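Local atomic coordinates of restriction endonuclease EcoP15I, modification subunit (Escherichia coli, PDB entry 4ZCF), a protein that methylates the N6 position of an adenine in the DNA sequence 5'-CAGCAG-3' using S-adenosyl-L-methionine, and joins the Res subunit for DNA restriction. Residues N102-V105 with L106-V110; K63-A66 with R67-N71. All coordinates share one frame; numbering follows the deposited sequence.

Interaction 1. Residues N102-V105 with L106-V110; sequences NLEV and LKHMV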
loop_
_atom_site.group_PDB
_atom_site.type_symbol
_atom_site.label_atom_id
_atom_site.label_comp_id
_atom_site.label_asym_id
_atom_site.label_seq_id
_atom_site.Cartn_x
_atom_site.Cartn_y
_atom_site.Cartn_z
ATOM N N ASN A 102 2.420 -4.595 21.945
ATOM C CA ASN A 102 2.857 -3.872 20.747
ATOM C C ASN A 102 1.873 -2.783 20.304
ATOM O O ASN A 102 2.326 -1.708 19.902
ATOM C CB ASN A 102 3.209 -4.839 19.608
ATOM C CG ASN A 102 2.163 -5.899 19.320
ATOM O OD1 ASN A 102 0.950 -5.690 19.436
ATOM N ND2 ASN A 102 2.612 -7.060 18.921
ATOM N N LEU A 103 0.538 -3.038 20.416
ATOM C CA LEU A 103 -0.504 -2.059 20.064
ATOM C C LEU A 103 -0.414 -0.828 20.941
ATOM O O LEU A 103 -0.454 0.306 20.429
ATOM C CB LEU A 103 -1.917 -2.673 20.136
ATOM C CG LEU A 103 -3.088 -1.778 19.673
ATOM C CD1 LEU A 103 -2.823 -1.160 18.302
ATOM C CD2 LEU A 103 -4.407 -2.527 19.702
ATOM N N GLU A 104 -0.254 -1.050 22.264
ATOM C CA GLU A 104 -0.094 0.003 23.265
ATOM C C GLU A 104 1.225 0.768 23.028
ATOM O O GLU A 104 1.231 2.011 23.008
ATOM C CB GLU A 104 -0.156 -0.613 24.671
ATOM C CG GLU A 104 -0.270 0.414 25.786
ATOM C CD GLU A 104 -1.583 1.156 25.962
ATOM O OE1 GLU A 104 -2.580 0.808 25.289
ATOM O OE2 GLU A 104 -1.616 2.072 26.814
ATOM N N VAL A 105 2.321 0.017 22.769
ATOM C CA VAL A 105 3.638 0.591 22.459
ATOM C C VAL A 105 3.628 1.458 21.184
ATOM O O VAL A 105 4.204 2.537 21.196
ATOM C CB VAL A 105 4.774 -0.453 22.482
ATOM C CG1 VAL A 105 6.074 0.148 21.983
ATOM C CG2 VAL A 105 4.951 -1.052 23.878
ATOM N N LEU A 106 2.950 1.016 20.115
ATOM C CA LEU A 106 2.836 1.764 18.848
ATOM C C LEU A 106 2.035 3.048 19.037
ATOM O O LEU A 106 2.428 4.073 18.495
ATOM C CB LEU A 106 2.200 0.905 17.738
ATOM C CG LEU A 106 3.005 -0.245 17.159
ATOM C CD1 LEU A 106 2.128 -1.131 16.319
ATOM C CD2 LEU A 106 4.177 0.263 16.366
ATOM N N LYS A 107 0.944 3.010 19.847
ATOM C CA LYS A 107 0.149 4.202 20.187
ATOM C C LYS A 107 0.986 5.290 20.875
ATOM O O LYS A 107 0.751 6.475 20.606
ATOM C CB LYS A 107 -1.064 3.848 21.043
ATOM C CG LYS A 107 -2.174 3.138 20.274
ATOM C CD LYS A 107 -3.266 2.729 21.228
ATOM C CE LYS A 107 -4.411 2.060 20.530
ATOM N NZ LYS A 107 -5.445 1.631 21.510
ATOM N N HIS A 108 1.980 4.912 21.725
ATOM C CA HIS A 108 2.869 5.897 22.380
ATOM C C HIS A 108 3.876 6.524 21.371
ATOM O O HIS A 108 4.430 7.613 21.625
ATOM C CB HIS A 108 3.657 5.254 23.544
ATOM C CG HIS A 108 2.873 5.018 24.803
ATOM N ND1 HIS A 108 2.668 6.017 25.717
ATOM C CD2 HIS A 108 2.335 3.874 25.285
ATOM C CE1 HIS A 108 1.966 5.473 26.693
ATOM N NE2 HIS A 108 1.731 4.188 26.468
ATOM N N MET A 109 4.146 5.820 20.247
ATOM C CA MET A 109 5.143 6.273 19.259
ATOM C C MET A 109 4.633 7.326 18.288
ATOM O O MET A 109 5.428 8.088 17.749
ATOM C CB MET A 109 5.736 5.089 18.492
ATOM C CG MET A 109 6.393 4.060 19.397
ATOM S SD MET A 109 7.075 2.617 18.543
ATOM C CE MET A 109 8.267 3.420 17.417
ATOM N N VAL A 110 3.313 7.370 18.081
ATOM C CA VAL A 110 2.602 8.245 17.145
ATOM C C VAL A 110 3.017 9.712 17.168
ATOM O O VAL A 110 3.325 10.267 16.108
ATOM C CB VAL A 110 1.075 8.007 17.188
ATOM C CG1 VAL A 110 0.333 9.003 16.310
ATOM C CG2 VAL A 110 0.740 6.576 16.766
HETATM O O HOH W 1 -3.667 -0.440 23.219
#

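Interaction 2. Residues K63-A66 with R67-N71; sequences KSYA and RLLAN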
loop_
_atom_site.group_PDB
_atom_site.type_symbol
_atom_site.label_atom_id
_atom_site.label_comp_id
_atom_site.label_asym_id
_atom_site.label_seq_id
_atom_site.Cartn_x
_atom_site.Cartn_y
_atom_site.Cartn_z
ATOM N N LYS A 63 -14.760 -6.626 13.329
ATOM C CA LYS A 63 -14.229 -5.523 12.537
ATOM C C LYS A 63 -14.489 -4.206 13.257
ATOM O O LYS A 63 -13.590 -3.362 13.308
ATOM C CB LYS A 63 -14.848 -5.510 11.125
ATOM C CG LYS A 63 -14.126 -4.582 10.160
ATOM C CD LYS A 63 -14.491 -4.823 8.697
ATOM C CE LYS A 63 -13.796 -3.801 7.810
ATOM N NZ LYS A 63 -13.825 -4.175 6.371
ATOM N N SER A 64 -15.720 -4.032 13.816
ATOM C CA SER A 64 -16.116 -2.834 14.577
ATOM C C SER A 64 -15.338 -2.733 15.879
ATOM O O SER A 64 -15.014 -1.619 16.297
ATOM C CB SER A 64 -17.626 -2.790 14.828
ATOM O OG SER A 64 -18.176 -4.026 15.259
ATOM N N TYR A 65 -15.024 -3.900 16.500
ATOM C CA TYR A 65 -14.217 -4.063 17.711
ATOM C C TYR A 65 -12.746 -3.714 17.427
ATOM O O TYR A 65 -12.112 -3.060 18.262
ATOM C CB TYR A 65 -14.335 -5.507 18.261
ATOM C CG TYR A 65 -13.625 -5.739 19.584
ATOM C CD1 TYR A 65 -14.214 -5.366 20.788
ATOM C CD2 TYR A 65 -12.387 -6.372 19.633
ATOM C CE1 TYR A 65 -13.570 -5.579 22.006
ATOM C CE2 TYR A 65 -11.745 -6.617 20.847
ATOM C CZ TYR A 65 -12.335 -6.208 22.032
ATOM O OH TYR A 65 -11.714 -6.442 23.237
ATOM N N ALA A 66 -12.196 -4.172 16.277
ATOM C CA ALA A 66 -10.815 -3.872 15.850
ATOM C C ALA A 66 -10.655 -2.373 15.565
ATOM O O ALA A 66 -9.634 -1.798 15.923
ATOM C CB ALA A 66 -10.442 -4.688 14.626
ATOM N N ARG A 67 -11.681 -1.735 14.974
ATOM C CA ARG A 67 -11.701 -0.287 14.702
ATOM C C ARG A 67 -11.665 0.555 16.017
ATOM O O ARG A 67 -10.973 1.573 16.089
ATOM C CB ARG A 67 -12.905 0.094 13.819
ATOM C CG ARG A 67 -12.681 -0.211 12.334
ATOM C CD ARG A 67 -13.745 0.387 11.421
ATOM N NE ARG A 67 -14.934 -0.466 11.304
ATOM C CZ ARG A 67 -16.092 -0.249 11.927
ATOM N NH1 ARG A 67 -16.243 0.809 12.718
ATOM N NH2 ARG A 67 -17.109 -1.084 11.759
ATOM N N LEU A 68 -12.383 0.086 17.052
ATOM C CA LEU A 68 -12.458 0.671 18.389
ATOM C C LEU A 68 -11.083 0.590 19.071
ATOM O O LEU A 68 -10.538 1.621 19.481
ATOM C CB LEU A 68 -13.516 -0.091 19.214
ATOM C CG LEU A 68 -13.698 0.338 20.670
ATOM C CD1 LEU A 68 -14.061 1.839 20.787
ATOM C CD2 LEU A 68 -14.716 -0.516 21.332
ATOM N N LEU A 69 -10.523 -0.643 19.145
ATOM C CA LEU A 69 -9.199 -0.977 19.684
ATOM C C LEU A 69 -8.095 -0.053 19.207
ATOM O O LEU A 69 -7.165 0.180 19.970
ATOM C CB LEU A 69 -8.836 -2.419 19.296
ATOM C CG LEU A 69 -8.804 -3.494 20.395
ATOM C CD1 LEU A 69 -10.008 -3.391 21.346
ATOM C CD2 LEU A 69 -8.707 -4.888 19.778
ATOM N N ALA A 70 -8.173 0.446 17.956
ATOM C CA ALA A 70 -7.172 1.321 17.357
ATOM C C ALA A 70 -7.346 2.785 17.744
ATOM O O ALA A 70 -6.381 3.564 17.703
ATOM C CB ALA A 70 -7.196 1.173 15.850
ATOM N N ASN A 71 -8.576 3.168 18.105
ATOM C CA ASN A 71 -8.913 4.550 18.474
ATOM C C ASN A 71 -8.931 4.765 19.982
ATOM O O ASN A 71 -8.842 5.912 20.414
ATOM C CB ASN A 71 -10.204 5.021 17.786
ATOM C CG ASN A 71 -10.078 5.113 16.283
ATOM O OD1 ASN A 71 -9.408 5.989 15.745
ATOM N ND2 ASN A 71 -10.682 4.185 15.565
#

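Interaction 1. Residues N102-V105 with L106-V110
With chi1 at -169°, Glu-104 swings its CG to the far side from the backbone N and then bends at chi2 (72°), while His-108, one helical turn on, holds CG anti to its own carbonyl carbon. The two side chains cross obliquely along helix 102-113, which connects the parallel strands 96-99 and 117-122 of the Rossmann-like methyltransferase sheet in a beta-alpha-beta crossover. Carboxylate and imidazole planes stand 75° apart, with Glu-104 OE2 4.0 Å from His-108 NE2. Both atoms hydrogen-bond to Thr-76 OG1, which links the pair from outside, and OE2 also takes Lys-75 N. The other carboxylate oxygen, Glu-104 OE1, accepts a water at 2.7 Å, and that water accepts in turn from Lys-107 NZ at 3.2 Å, bridging opposite charges that do not meet directly. Lys-107, extended beyond CG, reaches outward and leans back toward the preceding turn, its CE 4.1 Å from Leu-103 CG; its NZ also bonds Leu-72 O. Beneath these side chains run the i to i+4 bonds Leu-106 N to Asn-102 O at 2.8 Å and Lys-107 N to Leu-103 O at 3.1 Å, a pattern that weakens at Met-109. Leu-103 and Leu-106 pack on Ile-184 of helix 171-188, whereas Val-105 turns to the sheet, against Val-467 and Leu-512. Beside it, Met-109 SD lies 4.4 Å from Val-105 CG1.

Interaction 2. Residues K63-A66 with R67-N71
Arg-67 and Tyr-65 carry most of this local contact on helix 63-71, each reaching a residue three or four places away. The arginine bends at chi3 (-85°) and turns back over the first turn, laying one face of its guanidinium on the backbone of Ser-64, whose CA sits 3.5 Å above the plane and offset toward the rim. NH2 of Arg-67 also touches Ser-64 CB at 3.5 Å. A serine in place of Arg-67 would probably leave this part of the Ser-64 backbone without its flat cover. Tyr-65 meets Leu-69 one turn on in a CH-pi contact: CD1 of Leu-69 stands over one ring face, 4.0 Å from the centroid and 25° off the normal, while CD2 of Leu-69 packs 3.7 Å from Tyr-65 CE2. The nearly straight backbone bond from Leu-69 N to Tyr-65 O, 3.0 Å, joins the same two residues. Tyr-65 OH hydrogen-bonds Asp-137, and Ser-64 OG bonds Glu-156. Around the helix, Tyr-65 packs on helices 143-150, 154-164 and 171-188, Ala-66 and Ala-70 lie against helix 171-188, and Leu-68 adds Phe-176 of the neighbouring restriction endonuclease chain.

How the interactions relate
Interaction 2 comes first along the chain, on helix 63-71, and interaction 1 follows on helix 102-113; their centres are 15 Å apart. Between them the chain adds two strands of the same ten-stranded mixed sheet, the outermost 76-80 and the inner 96-99. The helices meet directly: Lys-107 NZ lies 2.7 Å from Leu-69 O, a probable hydrogen bond, and Leu-103 CD2 packs 3.9 Å from that same oxygen. Helix 171-188 touches both helices. Helix 102-113 leads into strand 117-122, directly before residues 123-126, predicted to bind S-adenosyl methionine. Both helices also contact the restriction endonuclease chain, through Val-110 and Leu-68.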